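Local coordinates for protein BA_2500 (Bacillus anthracis, PDB 4GUC) that is of unknown function but probably adopts a beta-rich, immunoglobulin-like fold of the E-set type, at residues L8-H20 with K55-L69. Numbering follows the deposited sequence.
Sequences LDTWRWQNYFLLH and KIYQLSGNENDEINL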
loop_
_atom_site.group_PDB
_atom_site.type_symbol
_atom_site.label_atom_id
_atom_site.label_comp_id
_atom_site.label_asym_id
_atom_site.label_seq_id
_atom_site.Cartn_x
_atom_site.Cartn_y
_atom_site.Cartn_z
ATOM N N LEU A 8 2.922 -2.994 -15.209
ATOM C CA LEU A 8 3.092 -1.557 -15.164
ATOM C C LEU A 8 2.188 -0.903 -14.135
ATOM O O LEU A 8 1.186 -1.491 -13.761
ATOM C CB LEU A 8 2.833 -0.989 -16.536
ATOM C CG LEU A 8 3.665 -1.590 -17.683
ATOM C CD1 LEU A 8 3.298 -0.898 -19.007
ATOM C CD2 LEU A 8 5.140 -1.453 -17.377
ATOM N N ASP A 9 2.553 0.308 -13.677
ATOM C CA ASP A 9 1.757 1.011 -12.683
ATOM C C ASP A 9 1.830 2.519 -12.992
ATOM O O ASP A 9 2.845 2.982 -13.512
ATOM C CB ASP A 9 2.312 0.752 -11.285
ATOM C CG ASP A 9 1.365 1.247 -10.188
ATOM O OD1 ASP A 9 0.350 0.533 -9.929
ATOM O OD2 ASP A 9 1.652 2.299 -9.561
ATOM N N THR A 10 0.782 3.270 -12.652
ATOM C CA THR A 10 0.709 4.702 -12.947
ATOM C C THR A 10 1.043 5.700 -11.837
ATOM O O THR A 10 1.173 6.914 -12.080
ATOM C CB THR A 10 -0.759 5.087 -13.354
ATOM O OG1 THR A 10 -1.661 4.818 -12.272
ATOM C CG2 THR A 10 -1.225 4.345 -14.578
ATOM N N TRP A 11 1.204 5.207 -10.621
ATOM C CA TRP A 11 1.463 6.091 -9.479
ATOM C C TRP A 11 2.837 6.747 -9.567
ATOM O O TRP A 11 3.762 6.232 -10.182
ATOM C CB TRP A 11 1.104 5.385 -8.187
ATOM C CG TRP A 11 -0.391 5.277 -8.001
ATOM C CD1 TRP A 11 -1.384 5.423 -8.940
ATOM C CD2 TRP A 11 -1.031 4.786 -6.822
ATOM N NE1 TRP A 11 -2.614 5.149 -8.378
ATOM C CE2 TRP A 11 -2.426 4.754 -7.075
ATOM C CE3 TRP A 11 -0.575 4.451 -5.549
ATOM C CZ2 TRP A 11 -3.350 4.358 -6.096
ATOM C CZ3 TRP A 11 -1.492 4.035 -4.608
ATOM C CH2 TRP A 11 -2.848 4.002 -4.885
ATOM N N ARG A 12 2.976 7.882 -8.908
ATOM C CA ARG A 12 4.207 8.645 -9.009
ATOM C C ARG A 12 5.502 7.982 -8.520
ATOM O O ARG A 12 6.513 8.044 -9.220
ATOM C CB ARG A 12 4.016 10.005 -8.336
ATOM C CG ARG A 12 5.138 10.989 -8.678
ATOM C CD ARG A 12 4.884 12.377 -8.109
ATOM N NE ARG A 12 3.612 12.926 -8.566
ATOM C CZ ARG A 12 3.440 13.627 -9.688
ATOM N NH1 ARG A 12 4.460 13.885 -10.490
ATOM N NH2 ARG A 12 2.240 14.083 -9.997
ATOM N N TRP A 13 5.473 7.348 -7.355
ATOM C CA TRP A 13 6.670 6.725 -6.782
ATOM C C TRP A 13 6.667 5.213 -6.951
ATOM O O TRP A 13 5.866 4.507 -6.329
ATOM C CB TRP A 13 6.752 7.098 -5.305
ATOM C CG TRP A 13 6.588 8.559 -5.063
ATOM C CD1 TRP A 13 5.569 9.167 -4.383
ATOM C CD2 TRP A 13 7.407 9.610 -5.585
ATOM N NE1 TRP A 13 5.745 10.529 -4.395
ATOM C CE2 TRP A 13 6.864 10.824 -5.133
ATOM C CE3 TRP A 13 8.573 9.640 -6.363
ATOM C CZ2 TRP A 13 7.439 12.061 -5.449
ATOM C CZ3 TRP A 13 9.153 10.870 -6.673
ATOM C CH2 TRP A 13 8.580 12.065 -6.220
ATOM N N GLN A 14 7.611 4.697 -7.732
ATOM C CA GLN A 14 7.687 3.255 -7.975
ATOM C C GLN A 14 8.996 2.677 -7.470
ATOM O O GLN A 14 9.401 1.594 -7.864
ATOM C CB GLN A 14 7.575 2.967 -9.467
ATOM C CG GLN A 14 6.357 3.563 -10.155
ATOM C CD GLN A 14 5.088 2.912 -9.779
ATOM O OE1 GLN A 14 5.050 1.731 -9.445
ATOM N NE2 GLN A 14 4.010 3.664 -9.874
ATOM N N ASN A 15 9.682 3.454 -6.647
ATOM C CA ASN A 15 10.919 3.048 -6.028
ATOM C C ASN A 15 10.765 3.339 -4.531
ATOM O O ASN A 15 10.330 4.437 -4.176
ATOM C CB ASN A 15 12.039 3.863 -6.692
ATOM C CG ASN A 15 13.329 3.664 -6.069
ATOM O OD1 ASN A 15 13.601 4.295 -5.035
ATOM N ND2 ASN A 15 14.206 2.921 -6.728
ATOM N N TYR A 16 11.155 2.383 -3.675
ATOM C CA TYR A 16 10.978 2.545 -2.229
ATOM C C TYR A 16 11.745 3.755 -1.691
ATOM O O TYR A 16 11.219 4.495 -0.868
ATOM C CB TYR A 16 11.242 1.277 -1.425
ATOM C CG TYR A 16 10.783 1.415 0.001
ATOM C CD1 TYR A 16 9.461 1.126 0.353
ATOM C CD2 TYR A 16 11.631 1.867 0.994
ATOM C CE1 TYR A 16 9.012 1.273 1.645
ATOM C CE2 TYR A 16 11.191 2.011 2.273
ATOM C CZ TYR A 16 9.887 1.720 2.619
ATOM O OH TYR A 16 9.442 1.880 3.933
ATOM N N PHE A 17 12.989 3.965 -2.113
ATOM C CA PHE A 17 13.740 5.118 -1.642
ATOM C C PHE A 17 12.950 6.411 -1.924
ATOM O O PHE A 17 12.797 7.271 -1.050
ATOM C CB PHE A 17 15.122 5.209 -2.294
ATOM C CG PHE A 17 15.932 6.379 -1.817
ATOM C CD1 PHE A 17 16.837 6.256 -0.784
ATOM C CD2 PHE A 17 15.776 7.639 -2.393
ATOM C CE1 PHE A 17 17.580 7.355 -0.349
ATOM C CE2 PHE A 17 16.503 8.726 -1.956
ATOM C CZ PHE A 17 17.390 8.574 -0.919
ATOM N N LEU A 18 12.427 6.555 -3.147
ATOM C CA LEU A 18 11.698 7.768 -3.494
ATOM C C LEU A 18 10.401 7.890 -2.728
ATOM O O LEU A 18 10.054 8.992 -2.260
ATOM C CB LEU A 18 11.522 7.881 -5.003
ATOM C CG LEU A 18 12.810 8.188 -5.812
ATOM C CD1 LEU A 18 12.484 8.168 -7.317
ATOM C CD2 LEU A 18 13.416 9.513 -5.415
ATOM N N LEU A 19 9.716 6.784 -2.549
ATOM C CA LEU A 19 8.456 6.776 -1.775
ATOM C C LEU A 19 8.738 7.243 -0.349
ATOM O O LEU A 19 8.089 8.158 0.179
ATOM C CB LEU A 19 7.865 5.353 -1.758
ATOM C CG LEU A 19 6.557 5.197 -0.974
ATOM C CD1 LEU A 19 5.409 5.912 -1.734
ATOM C CD2 LEU A 19 6.249 3.746 -0.667
ATOM N N HIS A 20 9.754 6.654 0.257
ATOM C CA HIS A 20 10.109 6.961 1.628
ATOM C C HIS A 20 10.613 8.372 1.795
ATOM O O HIS A 20 10.560 8.905 2.909
ATOM C CB HIS A 20 11.100 5.863 2.067
ATOM C CG HIS A 20 11.598 5.933 3.465
ATOM N ND1 HIS A 20 10.762 5.896 4.553
ATOM C CD2 HIS A 20 12.856 5.806 3.948
ATOM C CE1 HIS A 20 11.484 5.858 5.656
ATOM N NE2 HIS A 20 12.759 5.788 5.319
ATOM N N LYS A 55 -2.956 0.655 -2.570
ATOM C CA LYS A 55 -2.319 -0.426 -3.266
ATOM C C LYS A 55 -1.280 -1.068 -2.356
ATOM O O LYS A 55 -0.650 -0.384 -1.538
ATOM C CB LYS A 55 -1.573 0.080 -4.511
ATOM C CG LYS A 55 -2.430 0.446 -5.698
ATOM C CD LYS A 55 -1.660 1.066 -6.842
ATOM C CE LYS A 55 -2.556 1.399 -8.001
ATOM N NZ LYS A 55 -1.697 2.072 -9.038
ATOM N N ILE A 56 -1.140 -2.383 -2.472
ATOM C CA ILE A 56 -0.126 -3.165 -1.810
ATOM C C ILE A 56 0.911 -3.510 -2.903
ATOM O O ILE A 56 0.557 -4.117 -3.916
ATOM C CB ILE A 56 -0.649 -4.448 -1.141
ATOM C CG1 ILE A 56 -1.674 -4.101 -0.039
ATOM C CG2 ILE A 56 0.522 -5.248 -0.578
ATOM C CD1 ILE A 56 -2.247 -5.296 0.716
ATOM N N TYR A 57 2.147 -3.062 -2.712
ATOM C CA TYR A 57 3.240 -3.354 -3.613
ATOM C C TYR A 57 4.278 -4.238 -2.934
ATOM O O TYR A 57 4.520 -4.135 -1.730
ATOM C CB TYR A 57 4.012 -2.084 -3.977
ATOM C CG TYR A 57 3.311 -0.986 -4.771
ATOM C CD1 TYR A 57 3.436 -0.920 -6.154
ATOM C CD2 TYR A 57 2.606 0.035 -4.151
ATOM C CE1 TYR A 57 2.857 0.109 -6.896
ATOM C CE2 TYR A 57 2.021 1.055 -4.878
ATOM C CZ TYR A 57 2.163 1.109 -6.244
ATOM O OH TYR A 57 1.591 2.175 -6.885
ATOM N N GLN A 58 4.924 -5.103 -3.715
ATOM C CA GLN A 58 6.015 -5.906 -3.231
ATOM C C GLN A 58 7.309 -5.132 -3.561
ATOM O O GLN A 58 7.440 -4.514 -4.620
ATOM C CB GLN A 58 6.068 -7.263 -3.944
ATOM C CG GLN A 58 7.160 -8.156 -3.432
ATOM C CD GLN A 58 7.346 -9.402 -4.278
ATOM O OE1 GLN A 58 8.188 -9.389 -5.177
ATOM N NE2 GLN A 58 6.502 -10.387 -4.103
ATOM N N LEU A 59 8.266 -5.148 -2.638
ATOM C CA LEU A 59 9.558 -4.487 -2.830
ATOM C C LEU A 59 10.549 -5.589 -3.260
ATOM O O LEU A 59 10.887 -6.474 -2.448
ATOM C CB LEU A 59 10.002 -3.782 -1.530
ATOM C CG LEU A 59 11.382 -3.100 -1.529
ATOM C CD1 LEU A 59 11.569 -2.151 -2.661
ATOM C CD2 LEU A 59 11.631 -2.378 -0.219
ATOM N N SER A 60 11.036 -5.526 -4.500
ATOM C CA SER A 60 11.961 -6.521 -4.985
ATOM C C SER A 60 12.654 -6.006 -6.217
ATOM O O SER A 60 12.152 -5.145 -6.932
ATOM C CB SER A 60 11.263 -7.851 -5.234
ATOM O OG SER A 60 10.259 -7.747 -6.212
ATOM N N GLY A 61 13.834 -6.546 -6.460
ATOM C CA GLY A 61 14.612 -6.140 -7.606
ATOM C C GLY A 61 16.033 -5.805 -7.211
ATOM O O GLY A 61 16.408 -5.828 -6.039
ATOM N N ASN A 62 16.822 -5.488 -8.216
ATOM C CA ASN A 62 18.191 -5.162 -8.017
ATOM C C ASN A 62 18.291 -3.716 -7.552
ATOM O O ASN A 62 17.470 -2.890 -7.889
ATOM C CB ASN A 62 18.939 -5.299 -9.347
ATOM C CG ASN A 62 20.418 -5.119 -9.192
ATOM O OD1 ASN A 62 20.926 -4.065 -9.506
ATOM N ND2 ASN A 62 21.104 -6.109 -8.601
ATOM N N GLU A 63 19.318 -3.420 -6.765
ATOM C CA GLU A 63 19.576 -2.078 -6.280
ATOM C C GLU A 63 19.780 -1.031 -7.390
ATOM O O GLU A 63 19.683 0.166 -7.154
ATOM C CB GLU A 63 20.793 -2.037 -5.346
ATOM C CG GLU A 63 22.096 -2.538 -5.902
ATOM C CD GLU A 63 22.231 -4.065 -5.965
ATOM O OE1 GLU A 63 21.298 -4.753 -5.474
ATOM O OE2 GLU A 63 23.270 -4.560 -6.427
ATOM N N ASN A 64 20.070 -1.474 -8.599
ATOM C CA ASN A 64 20.259 -0.554 -9.717
ATOM C C ASN A 64 18.974 -0.231 -10.485
ATOM O O ASN A 64 18.958 0.734 -11.284
ATOM C CB ASN A 64 21.274 -1.144 -10.666
ATOM C CG ASN A 64 22.628 -1.127 -10.078
ATOM O OD1 ASN A 64 23.244 -0.061 -9.960
ATOM N ND2 ASN A 64 23.140 -2.294 -9.743
ATOM N N ASP A 65 17.924 -0.996 -10.211
ATOM C CA ASP A 65 16.654 -0.809 -10.915
ATOM C C ASP A 65 15.930 0.472 -10.506
ATOM O O ASP A 65 15.796 0.757 -9.318
ATOM C CB ASP A 65 15.701 -1.990 -10.655
ATOM C CG ASP A 65 16.205 -3.321 -11.203
ATOM O OD1 ASP A 65 17.187 -3.324 -11.987
ATOM O OD2 ASP A 65 15.580 -4.355 -10.826
ATOM N N GLU A 66 15.464 1.256 -11.473
ATOM C CA GLU A 66 14.696 2.483 -11.183
ATOM C C GLU A 66 13.358 2.110 -10.526
ATOM O O GLU A 66 12.892 2.807 -9.630
ATOM C CB GLU A 66 14.459 3.343 -12.434
ATOM C CG GLU A 66 15.747 3.903 -13.048
ATOM C CD GLU A 66 16.618 4.775 -12.101
ATOM O OE1 GLU A 66 16.093 5.570 -11.278
ATOM O OE2 GLU A 66 17.863 4.686 -12.222
ATOM N N ILE A 67 12.786 0.992 -10.927
ATOM C CA ILE A 67 11.504 0.490 -10.404
ATOM C C ILE A 67 11.697 -0.744 -9.567
ATOM O O ILE A 67 12.209 -1.755 -10.046
ATOM C CB ILE A 67 10.496 0.186 -11.548
ATOM C CG1 ILE A 67 10.160 1.481 -12.300
ATOM C CG2 ILE A 67 9.198 -0.424 -10.979
ATOM C CD1 ILE A 67 9.265 1.293 -13.526
ATOM N N ASN A 68 11.398 -0.627 -8.267
ATOM C CA ASN A 68 11.509 -1.770 -7.354
ATOM C C ASN A 68 10.233 -2.058 -6.543
ATOM O O ASN A 68 10.261 -2.856 -5.615
ATOM C CB ASN A 68 12.759 -1.722 -6.462
ATOM C CG ASN A 68 12.730 -0.598 -5.437
ATOM O OD1 ASN A 68 11.711 0.036 -5.208
ATOM N ND2 ASN A 68 13.860 -0.393 -4.760
ATOM N N LEU A 69 9.141 -1.380 -6.906
ATOM C CA LEU A 69 7.804 -1.581 -6.293
ATOM C C LEU A 69 6.924 -2.260 -7.362
ATOM O O LEU A 69 6.868 -1.773 -8.493
ATOM C CB LEU A 69 7.198 -0.272 -5.819
ATOM C CG LEU A 69 7.949 0.397 -4.668
ATOM C CD1 LEU A 69 7.219 1.690 -4.223
ATOM C CD2 LEU A 69 8.131 -0.568 -3.485
HETATM O O HOH W 1 3.242 4.229 -5.441
HETATM O O HOH W 2 5.742 -0.801 -10.592
HETATM O O HOH W 3 14.749 1.732 -3.062
#
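Leu69 lies at the apolar centre: its CD1 meets Leu19 CD2 at 4.2 Å, while CD2 reaches the edge of the Tyr16 ring near its plane. A branched leucine suits this place because its two methyls serve different neighbours. Leu59 completes the cluster; in the conformer described, both its methyls bear on Tyr16, CD1 lying 3.7 Å from Tyr16 CB and CD2 reaching the ring obliquely. Tyr16 sends its hydroxyl onward to Ser115 N, tying the helix to strand 109-119.

Farther along strand 53-59, beyond Tyr57, Lys55 lies over one face of the Trp11 indole. Its chain, extended beyond CG, sets CD 3.5 Å from the centroid of the six-membered ring and NZ 3.2 Å from that of the five-membered ring, a CH-pi contact continued by a cation-pi one. The broad indole thus covers both the aliphatic and the charged part of the lysine.

The N-terminal loop and helix 16-22 thereby pack against the hairpin of strands 53-59 and 69-76, part of a beta-rich domain assigned to the E-set clan. Asn15 is the N-cap of the helix, its OD1 accepting from Leu18 N. Its ND2 donates to Glu66 O, and Asn68 OD1, on a lone pair, takes Tyr16 N at 2.9 Å, so two asparagines fasten the helix start to the hairpin loop. Just before, Gln14 O accepts from both Asn68 N and Leu69 N.

At the polar edge, Asp9 divides its carboxylate. OD1 forms a salt bridge with Lys55 NZ (2.7 Å) and another with Arg71, which probably stabilises the anion. OD2 receives Tyr57 OH (2.7 Å) from above the carboxylate plane and Trp11 N in an Asx turn. In the conformer described, Gln14, bent at chi2 (-71°), donates from NE2 to Asp9 OD2 and to Trp11 O.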